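Local coordinates for protein 1-deoxy-D-xylulose 5-phosphate reductoisomerase (Zymomonas mobilis, PDB 1R0K) that catalyses the NADPH-dependent rearrangement and reduction of 1-deoxy-D-xylulose 5-phosphate to 2-C-methyl-D-erythritol 4-phosphate, an early step of isoprenoid biosynthesis, using a divalent metal ion, at residues Met188-Val197 and Phe336-Leu344; Ala320-Ile331 and Ile371-Ala380. All coordinates share one frame; numbering follows the deposited sequence.

Contact 1 (Met188-Val197 and Phe336-Leu344); sequences MATVTPERAV and FLDKKIGFL
The Schellman motif that ends helix 321-337, with K339 at positive phi, meets the first turn of helix 193-196 where P193 settles on F336. P193 CG lies over one face of the F336 ring, 4.0 Å from its centroid, in a CH-pi contact. The ring reaches this place because its CG is anti to the backbone N (chi1 171°), and its edge receives V191 O and A196 CB in plane, with V191 O 3.4 Å from F336 CE1. With an alanine here, a gap would probably open under P193 and A196, between the two helices, leaving P193 CG without an aromatic face. Beside the ring, V197 CG1 packs on L337 CD2 at 3.7 Å. Farther along, M188 SD approaches the edge of the F343 ring in a Met-aromatic contact, 3.9 Å from F343 CE2, while L344 CD1 lies against A189. One water donates to A189 O and V191 O and accepts from F343 N. Past P193, the extended K339 chain brings NZ within 2.5 Å of E194 OE2, a hydrogen-bonded salt bridge met on the syn side. An apolar, aromatic centre is thus flanked by a water-bridged backbone and, beyond P193, by an ion pair between exposed side chains.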
loop_
_atom_site.group_PDB
_atom_site.type_symbol
_atom_site.label_atom_id
_atom_site.label_comp_id
_atom_site.label_asym_id
_atom_site.label_seq_id
_atom_site.Cartn_x
_atom_site.Cartn_y
_atom_site.Cartn_z
ATOM N N MET B 188 -24.128 20.558 17.658
ATOM C CA MET B 188 -24.613 19.189 17.518
ATOM C C MET B 188 -25.801 18.926 18.442
ATOM O O MET B 188 -26.707 18.165 18.102
ATOM C CB MET B 188 -23.486 18.184 17.788
ATOM C CG MET B 188 -22.515 18.029 16.620
ATOM S SD MET B 188 -21.401 16.601 16.744
ATOM C CE MET B 188 -20.069 17.279 17.703
ATOM N N ALA B 189 -25.804 19.570 19.605
ATOM C CA ALA B 189 -26.897 19.404 20.551
ATOM C C ALA B 189 -28.248 19.727 19.912
ATOM O O ALA B 189 -29.263 19.147 20.280
ATOM C CB ALA B 189 -26.673 20.295 21.762
ATOM N N THR B 190 -28.251 20.641 18.946
ATOM C CA THR B 190 -29.490 21.065 18.287
ATOM C C THR B 190 -29.827 20.338 16.990
ATOM O O THR B 190 -30.882 20.569 16.407
ATOM C CB THR B 190 -29.447 22.565 17.936
ATOM O OG1 THR B 190 -28.617 22.765 16.782
ATOM C CG2 THR B 190 -28.881 23.364 19.089
ATOM N N VAL B 191 -28.941 19.468 16.529
ATOM C CA VAL B 191 -29.189 18.760 15.280
ATOM C C VAL B 191 -30.503 17.972 15.271
ATOM O O VAL B 191 -30.789 17.204 16.191
ATOM C CB VAL B 191 -28.009 17.820 14.949
ATOM C CG1 VAL B 191 -28.351 16.933 13.755
ATOM C CG2 VAL B 191 -26.774 18.655 14.641
ATOM N N THR B 192 -31.302 18.180 14.225
ATOM C CA THR B 192 -32.585 17.489 14.080
ATOM C C THR B 192 -32.417 16.247 13.203
ATOM O O THR B 192 -31.484 16.160 12.402
ATOM C CB THR B 192 -33.656 18.391 13.416
ATOM O OG1 THR B 192 -33.265 18.682 12.071
ATOM C CG2 THR B 192 -33.822 19.691 14.184
ATOM N N PRO B 193 -33.327 15.266 13.341
ATOM C CA PRO B 193 -33.271 14.029 12.554
ATOM C C PRO B 193 -33.319 14.331 11.061
ATOM O O PRO B 193 -32.684 13.654 10.256
ATOM C CB PRO B 193 -34.516 13.269 13.011
ATOM C CG PRO B 193 -34.747 13.781 14.398
ATOM C CD PRO B 193 -34.483 15.250 14.256
ATOM N N GLU B 194 -34.091 15.351 10.701
ATOM C CA GLU B 194 -34.227 15.736 9.303
ATOM C C GLU B 194 -32.901 16.208 8.704
ATOM O O GLU B 194 -32.588 15.904 7.551
ATOM C CB GLU B 194 -35.296 16.829 9.160
ATOM C CG GLU B 194 -36.705 16.342 9.477
ATOM C CD GLU B 194 -37.110 16.551 10.929
ATOM O OE1 GLU B 194 -36.233 16.535 11.819
ATOM O OE2 GLU B 194 -38.323 16.720 11.181
ATOM N N ARG B 195 -32.114 16.938 9.487
ATOM C CA ARG B 195 -30.834 17.426 8.994
ATOM C C ARG B 195 -29.775 16.333 9.004
ATOM O O ARG B 195 -29.013 16.181 8.045
ATOM C CB ARG B 195 -30.342 18.604 9.839
ATOM C CG ARG B 195 -29.444 19.548 9.054
ATOM C CD ARG B 195 -28.025 19.645 9.586
ATOM N NE ARG B 195 -27.923 20.474 10.781
ATOM C CZ ARG B 195 -26.863 21.222 11.080
ATOM N NH1 ARG B 195 -25.818 21.251 10.268
ATOM N NH2 ARG B 195 -26.838 21.926 12.203
ATOM N N ALA B 196 -29.744 15.566 10.092
ATOM C CA ALA B 196 -28.762 14.496 10.273
ATOM C C ALA B 196 -28.757 13.392 9.220
ATOM O O ALA B 196 -27.711 12.817 8.924
ATOM C CB ALA B 196 -28.931 13.878 11.652
ATOM N N VAL B 197 -29.914 13.084 8.655
ATOM C CA VAL B 197 -29.987 12.019 7.662
ATOM C C VAL B 197 -29.668 12.474 6.243
ATOM O O VAL B 197 -29.534 11.645 5.341
ATOM C CB VAL B 197 -31.374 11.355 7.659
ATOM C CG1 VAL B 197 -31.672 10.781 9.036
ATOM C CG2 VAL B 197 -32.435 12.370 7.267
ATOM N N PHE B 336 -33.809 8.808 18.462
ATOM C CA PHE B 336 -33.469 10.120 17.932
ATOM C C PHE B 336 -34.306 10.395 16.689
ATOM O O PHE B 336 -34.938 11.443 16.581
ATOM C CB PHE B 336 -31.979 10.193 17.572
ATOM C CG PHE B 336 -31.602 11.442 16.818
ATOM C CD1 PHE B 336 -31.808 12.703 17.382
ATOM C CD2 PHE B 336 -31.066 11.360 15.539
ATOM C CE1 PHE B 336 -31.487 13.866 16.679
ATOM C CE2 PHE B 336 -30.739 12.515 14.825
ATOM C CZ PHE B 336 -30.951 13.771 15.396
ATOM N N LEU B 337 -34.304 9.452 15.753
ATOM C CA LEU B 337 -35.069 9.597 14.521
ATOM C C LEU B 337 -36.558 9.782 14.806
ATOM O O LEU B 337 -37.255 10.488 14.072
ATOM C CB LEU B 337 -34.863 8.375 13.625
ATOM C CG LEU B 337 -33.461 8.255 13.021
ATOM C CD1 LEU B 337 -33.341 6.935 12.284
ATOM C CD2 LEU B 337 -33.195 9.424 12.079
ATOM N N ASP B 338 -37.038 9.154 15.878
ATOM C CA ASP B 338 -38.446 9.254 16.266
ATOM C C ASP B 338 -38.684 10.525 17.087
ATOM O O ASP B 338 -39.792 10.777 17.559
ATOM C CB ASP B 338 -38.856 8.032 17.094
ATOM C CG ASP B 338 -40.358 7.926 17.273
ATOM O OD1 ASP B 338 -40.797 7.386 18.310
ATOM O OD2 ASP B 338 -41.102 8.375 16.375
ATOM N N LYS B 339 -37.622 11.306 17.268
ATOM C CA LYS B 339 -37.675 12.566 18.005
ATOM C C LYS B 339 -38.021 12.441 19.485
ATOM O O LYS B 339 -38.770 13.253 20.028
ATOM C CB LYS B 339 -38.655 13.523 17.319
ATOM C CG LYS B 339 -38.296 13.794 15.869
ATOM C CD LYS B 339 -39.228 14.801 15.236
ATOM C CE LYS B 339 -38.802 15.113 13.810
ATOM N NZ LYS B 339 -39.672 16.155 13.212
ATOM N N LYS B 340 -37.460 11.428 20.140
ATOM C CA LYS B 340 -37.707 11.220 21.561
ATOM C C LYS B 340 -36.526 11.708 22.394
ATOM O O LYS B 340 -36.656 11.927 23.599
ATOM C CB LYS B 340 -37.973 9.739 21.851
ATOM C CG LYS B 340 -39.343 9.249 21.398
ATOM C CD LYS B 340 -39.618 7.841 21.917
ATOM C CE LYS B 340 -41.038 7.394 21.603
ATOM N NZ LYS B 340 -41.332 6.061 22.200
ATOM N N ILE B 341 -35.377 11.870 21.745
ATOM C CA ILE B 341 -34.168 12.348 22.409
ATOM C C ILE B 341 -33.378 13.261 21.469
ATOM O O ILE B 341 -33.674 13.347 20.275
ATOM C CB ILE B 341 -33.247 11.176 22.833
ATOM C CG1 ILE B 341 -32.806 10.382 21.598
ATOM C CG2 ILE B 341 -33.972 10.264 23.813
ATOM C CD1 ILE B 341 -31.864 9.232 21.909
ATOM N N GLY B 342 -32.372 13.938 22.011
ATOM C CA GLY B 342 -31.553 14.817 21.201
ATOM C C GLY B 342 -30.428 14.045 20.535
ATOM O O GLY B 342 -30.161 12.898 20.898
ATOM N N PHE B 343 -29.770 14.670 19.562
ATOM C CA PHE B 343 -28.670 14.036 18.833
ATOM C C PHE B 343 -27.566 13.525 19.758
ATOM O O PHE B 343 -27.081 12.398 19.604
ATOM C CB PHE B 343 -28.068 15.028 17.831
ATOM C CG PHE B 343 -26.935 14.463 17.016
ATOM C CD1 PHE B 343 -27.182 13.564 15.980
ATOM C CD2 PHE B 343 -25.622 14.834 17.279
ATOM C CE1 PHE B 343 -26.129 13.041 15.214
ATOM C CE2 PHE B 343 -24.564 14.319 16.523
ATOM C CZ PHE B 343 -24.816 13.421 15.487
ATOM N N LEU B 344 -27.165 14.354 20.716
ATOM C CA LEU B 344 -26.105 13.976 21.643
ATOM C C LEU B 344 -26.530 12.968 22.697
ATOM O O LEU B 344 -25.685 12.411 23.404
ATOM C CB LEU B 344 -25.522 15.216 22.326
ATOM C CG LEU B 344 -24.842 16.215 21.384
ATOM C CD1 LEU B 344 -24.248 17.367 22.199
ATOM C CD2 LEU B 344 -23.748 15.512 20.586
HETATM O O HOH W 1 -30.769 17.251 18.652
HETATM O O HOH W 2 -28.859 16.668 21.876
#

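Contact 2 (Ala320-Ile331 and Ile371-Ala380); sequences ARPAVMNAANEI and IDNEARIQAA
A320 begins the contact: its CB presses on I371 CD1 at 3.5 Å, tighter than usual for two carbons. One turn on, A323 CB and V324 CG2 both meet the other branch of the isoleucine, with V324 CG2 3.7 Å from I371 CG2, so that I371 reaches from the residue before helix 321-337 to its first turn. V324 also offers its CA and CG1 to the methyl of A375.

N326 takes part through water. A single water accepts from N326 ND2 and donates to A323 O and to D372 OD1, the last at 2.7 Å, joining the two helices where direct polar bonding is absent. At A327 the backbones come close, and A327 CB lies 3.5 Å from A375 CB while also touching D372 OD1. D372 is directed here with CG anti to its backbone N (chi1 -172°), and its second oxygen, OD2, is bound by R376 NE at 2.8 Å in the guanidinium plane. That bridge within one helix is likely to steady the arginine, whose guanidinium lies against E330 and whose CB and CG meet I331. A328 follows, its CB 3.9 Å from A379 CB.

E330 then lays its CB over one face of the R376 guanidinium; its carboxylate stays beyond salt-bridge distance of NH2, so the pairing of charge is loose. I331 closes the walk, with CG1 against the R376 backbone and side chain, CB on A379 and CG2 beside A380.

The small residues let the axes approach to 7.9 Å. Rows four residues apart, A320-V324-A328 and A323-A327-I331 against I371-A375-A379, mesh at a crossing angle of -49°, the i±4 against i±4 class of ridges-into-grooves packing, here joining two helices of the C-terminal family region.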
loop_
_atom_site.group_PDB
_atom_site.type_symbol
_atom_site.label_atom_id
_atom_site.label_comp_id
_atom_site.label_asym_id
_atom_site.label_seq_id
_atom_site.Cartn_x
_atom_site.Cartn_y
_atom_site.Cartn_z
ATOM N N ALA B 320 -19.145 -9.142 26.471
ATOM C CA ALA B 320 -20.370 -8.768 25.780
ATOM C C ALA B 320 -20.523 -7.268 25.540
ATOM O O ALA B 320 -21.516 -6.834 24.953
ATOM C CB ALA B 320 -21.570 -9.287 26.563
ATOM N N ARG B 321 -19.552 -6.477 25.987
ATOM C CA ARG B 321 -19.628 -5.024 25.827
ATOM C C ARG B 321 -19.924 -4.547 24.404
ATOM O O ARG B 321 -20.842 -3.759 24.187
ATOM C CB ARG B 321 -18.345 -4.361 26.339
ATOM C CG ARG B 321 -18.438 -3.822 27.766
ATOM C CD ARG B 321 -18.656 -4.925 28.793
ATOM N NE ARG B 321 -18.513 -4.428 30.163
ATOM C CZ ARG B 321 -18.526 -5.200 31.247
ATOM N NH1 ARG B 321 -18.678 -6.514 31.132
ATOM N NH2 ARG B 321 -18.377 -4.663 32.453
ATOM N N PRO B 322 -19.144 -5.007 23.415
ATOM C CA PRO B 322 -19.403 -4.571 22.038
ATOM C C PRO B 322 -20.835 -4.872 21.581
ATOM O O PRO B 322 -21.475 -4.041 20.947
ATOM C CB PRO B 322 -18.353 -5.339 21.239
ATOM C CG PRO B 322 -17.195 -5.403 22.213
ATOM C CD PRO B 322 -17.901 -5.797 23.490
ATOM N N ALA B 323 -21.337 -6.060 21.908
ATOM C CA ALA B 323 -22.695 -6.420 21.521
ATOM C C ALA B 323 -23.692 -5.490 22.210
ATOM O O ALA B 323 -24.669 -5.045 21.600
ATOM C CB ALA B 323 -22.988 -7.880 21.894
ATOM N N VAL B 324 -23.445 -5.199 23.482
ATOM C CA VAL B 324 -24.331 -4.321 24.243
ATOM C C VAL B 324 -24.311 -2.928 23.644
ATOM O O VAL B 324 -25.353 -2.300 23.480
ATOM C CB VAL B 324 -23.904 -4.239 25.731
ATOM C CG1 VAL B 324 -24.738 -3.198 26.464
ATOM C CG2 VAL B 324 -24.063 -5.603 26.386
ATOM N N MET B 325 -23.119 -2.447 23.309
ATOM C CA MET B 325 -22.987 -1.119 22.718
ATOM C C MET B 325 -23.757 -1.028 21.406
ATOM O O MET B 325 -24.479 -0.059 21.167
ATOM C CB MET B 325 -21.518 -0.796 22.458
ATOM C CG MET B 325 -21.290 0.591 21.885
ATOM S SD MET B 325 -19.571 0.845 21.418
ATOM C CE MET B 325 -19.568 0.106 19.796
ATOM N N ASN B 326 -23.599 -2.042 20.560
ATOM C CA ASN B 326 -24.276 -2.063 19.267
ATOM C C ASN B 326 -25.792 -2.063 19.418
ATOM O O ASN B 326 -26.486 -1.285 18.763
ATOM C CB ASN B 326 -23.857 -3.290 18.458
ATOM C CG ASN B 326 -24.547 -3.352 17.114
ATOM O OD1 ASN B 326 -24.301 -2.519 16.240
ATOM N ND2 ASN B 326 -25.426 -4.338 16.942
ATOM N N ALA B 327 -26.306 -2.937 20.277
ATOM C CA ALA B 327 -27.746 -3.015 20.495
ATOM C C ALA B 327 -28.293 -1.706 21.056
ATOM O O ALA B 327 -29.321 -1.215 20.601
ATOM C CB ALA B 327 -28.077 -4.165 21.440
ATOM N N ALA B 328 -27.612 -1.140 22.045
ATOM C CA ALA B 328 -28.076 0.116 22.631
ATOM C C ALA B 328 -28.101 1.225 21.584
ATOM O O ALA B 328 -29.002 2.063 21.573
ATOM C CB ALA B 328 -27.188 0.517 23.796
ATOM N N ASN B 329 -27.107 1.233 20.702
ATOM C CA ASN B 329 -27.049 2.253 19.662
ATOM C C ASN B 329 -28.249 2.138 18.719
ATOM O O ASN B 329 -28.798 3.147 18.274
ATOM C CB ASN B 329 -25.742 2.132 18.870
ATOM C CG ASN B 329 -25.560 3.262 17.882
ATOM O OD1 ASN B 329 -25.506 4.437 18.268
ATOM N ND2 ASN B 329 -25.469 2.921 16.599
ATOM N N GLU B 330 -28.661 0.910 18.414
ATOM C CA GLU B 330 -29.811 0.697 17.536
ATOM C C GLU B 330 -31.042 1.393 18.111
ATOM O O GLU B 330 -31.765 2.088 17.401
ATOM C CB GLU B 330 -30.102 -0.801 17.384
ATOM C CG GLU B 330 -29.079 -1.560 16.557
ATOM C CD GLU B 330 -29.301 -1.418 15.058
ATOM O OE1 GLU B 330 -30.107 -0.558 14.635
ATOM O OE2 GLU B 330 -28.656 -2.170 14.297
ATOM N N ILE B 331 -31.270 1.193 19.406
ATOM C CA ILE B 331 -32.402 1.784 20.106
ATOM C C ILE B 331 -32.277 3.298 20.180
ATOM O O ILE B 331 -33.224 4.019 19.878
ATOM C CB ILE B 331 -32.506 1.226 21.553
ATOM C CG1 ILE B 331 -32.835 -0.264 21.508
ATOM C CG2 ILE B 331 -33.572 1.977 22.341
ATOM C CD1 ILE B 331 -34.210 -0.558 20.944
ATOM N N ILE B 371 -28.272 -11.286 24.541
ATOM C CA ILE B 371 -27.623 -10.051 24.959
ATOM C C ILE B 371 -28.158 -8.882 24.141
ATOM O O ILE B 371 -28.442 -7.823 24.680
ATOM C CB ILE B 371 -26.103 -10.145 24.764
ATOM C CG1 ILE B 371 -25.536 -11.184 25.726
ATOM C CG2 ILE B 371 -25.455 -8.778 24.971
ATOM C CD1 ILE B 371 -24.080 -11.480 25.511
ATOM N N ASP B 372 -28.301 -9.084 22.836
ATOM C CA ASP B 372 -28.811 -8.031 21.964
ATOM C C ASP B 372 -30.216 -7.645 22.414
ATOM O O ASP B 372 -30.534 -6.463 22.551
ATOM C CB ASP B 372 -28.863 -8.510 20.514
ATOM C CG ASP B 372 -29.211 -7.393 19.542
ATOM O OD1 ASP B 372 -28.302 -6.621 19.172
ATOM O OD2 ASP B 372 -30.393 -7.281 19.153
ATOM N N ASN B 373 -31.047 -8.658 22.646
ATOM C CA ASN B 373 -32.428 -8.455 23.073
ATOM C C ASN B 373 -32.515 -7.681 24.378
ATOM O O ASN B 373 -33.237 -6.691 24.478
ATOM C CB ASN B 373 -33.127 -9.806 23.247
ATOM C CG ASN B 373 -34.476 -9.680 23.943
ATOM O OD1 ASN B 373 -35.399 -9.061 23.420
ATOM N ND2 ASN B 373 -34.589 -10.265 25.136
ATOM N N GLU B 374 -31.778 -8.145 25.381
ATOM C CA GLU B 374 -31.784 -7.509 26.689
ATOM C C GLU B 374 -31.224 -6.087 26.634
ATOM O O GLU B 374 -31.795 -5.171 27.229
ATOM C CB GLU B 374 -30.981 -8.353 27.682
ATOM C CG GLU B 374 -31.182 -7.984 29.145
ATOM C CD GLU B 374 -32.640 -8.037 29.576
ATOM O OE1 GLU B 374 -33.381 -8.917 29.090
ATOM O OE2 GLU B 374 -33.042 -7.203 30.415
ATOM N N ALA B 375 -30.108 -5.905 25.932
ATOM C CA ALA B 375 -29.499 -4.580 25.812
ATOM C C ALA B 375 -30.508 -3.590 25.234
ATOM O O ALA B 375 -30.603 -2.452 25.691
ATOM C CB ALA B 375 -28.263 -4.645 24.924
ATOM N N ARG B 376 -31.253 -4.029 24.221
ATOM C CA ARG B 376 -32.274 -3.201 23.584
ATOM C C ARG B 376 -33.347 -2.778 24.583
ATOM O O ARG B 376 -33.782 -1.627 24.599
ATOM C CB ARG B 376 -32.940 -3.966 22.435
ATOM C CG ARG B 376 -32.123 -4.026 21.157
ATOM C CD ARG B 376 -32.682 -5.056 20.181
ATOM N NE ARG B 376 -32.021 -4.974 18.882
ATOM C CZ ARG B 376 -32.334 -4.087 17.940
ATOM N NH1 ARG B 376 -33.311 -3.210 18.149
ATOM N NH2 ARG B 376 -31.658 -4.058 16.798
ATOM N N ILE B 377 -33.787 -3.720 25.408
ATOM C CA ILE B 377 -34.811 -3.427 26.398
ATOM C C ILE B 377 -34.285 -2.470 27.469
ATOM O O ILE B 377 -34.973 -1.531 27.863
ATOM C CB ILE B 377 -35.315 -4.729 27.048
ATOM C CG1 ILE B 377 -36.097 -5.538 26.011
ATOM C CG2 ILE B 377 -36.180 -4.417 28.263
ATOM C CD1 ILE B 377 -36.541 -6.895 26.497
ATOM N N GLN B 378 -33.061 -2.705 27.930
ATOM C CA GLN B 378 -32.440 -1.856 28.948
ATOM C C GLN B 378 -32.196 -0.438 28.423
ATOM O O GLN B 378 -32.406 0.547 29.135
ATOM C CB GLN B 378 -31.113 -2.468 29.387
ATOM C CG GLN B 378 -31.250 -3.839 30.010
ATOM C CD GLN B 378 -31.467 -3.766 31.497
ATOM O OE1 GLN B 378 -32.379 -3.080 31.975
ATOM N NE2 GLN B 378 -30.626 -4.469 32.250
ATOM N N ALA B 379 -31.740 -0.342 27.178
ATOM C CA ALA B 379 -31.480 0.951 26.565
ATOM C C ALA B 379 -32.782 1.739 26.468
ATOM O O ALA B 379 -32.828 2.926 26.806
ATOM C CB ALA B 379 -30.870 0.762 25.172
ATOM N N ALA B 380 -33.839 1.073 26.008
ATOM C CA ALA B 380 -35.144 1.709 25.864
ATOM C C ALA B 380 -35.631 2.239 27.208
ATOM O O ALA B 380 -36.174 3.344 27.288
ATOM C CB ALA B 380 -36.157 0.718 25.297
HETATM O O HOH W 3 -25.665 -6.360 19.367
#

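Helix 321-337 is the shared element. Contact 2 uses most of its length to pack on helix 365-385, whereas contact 1 uses its C-terminal end and the loop that follows. Their centres lie 20 Å apart and their nearest atoms about 5 Å, without touching. Along the chain the segments alternate: 188-197, 320-331, 336-344, then 371-380. Contact 2 joins two helices within the C-terminal family region, 40 residues apart in sequence, while contact 1 ties that region to a distant part of the chain that leads to H199, a predicted substrate-binding residue. One helix thus joins a buried helix pair, near the predicted NADPH-binding E126, to a partly buried junction close to the predicted substrate site.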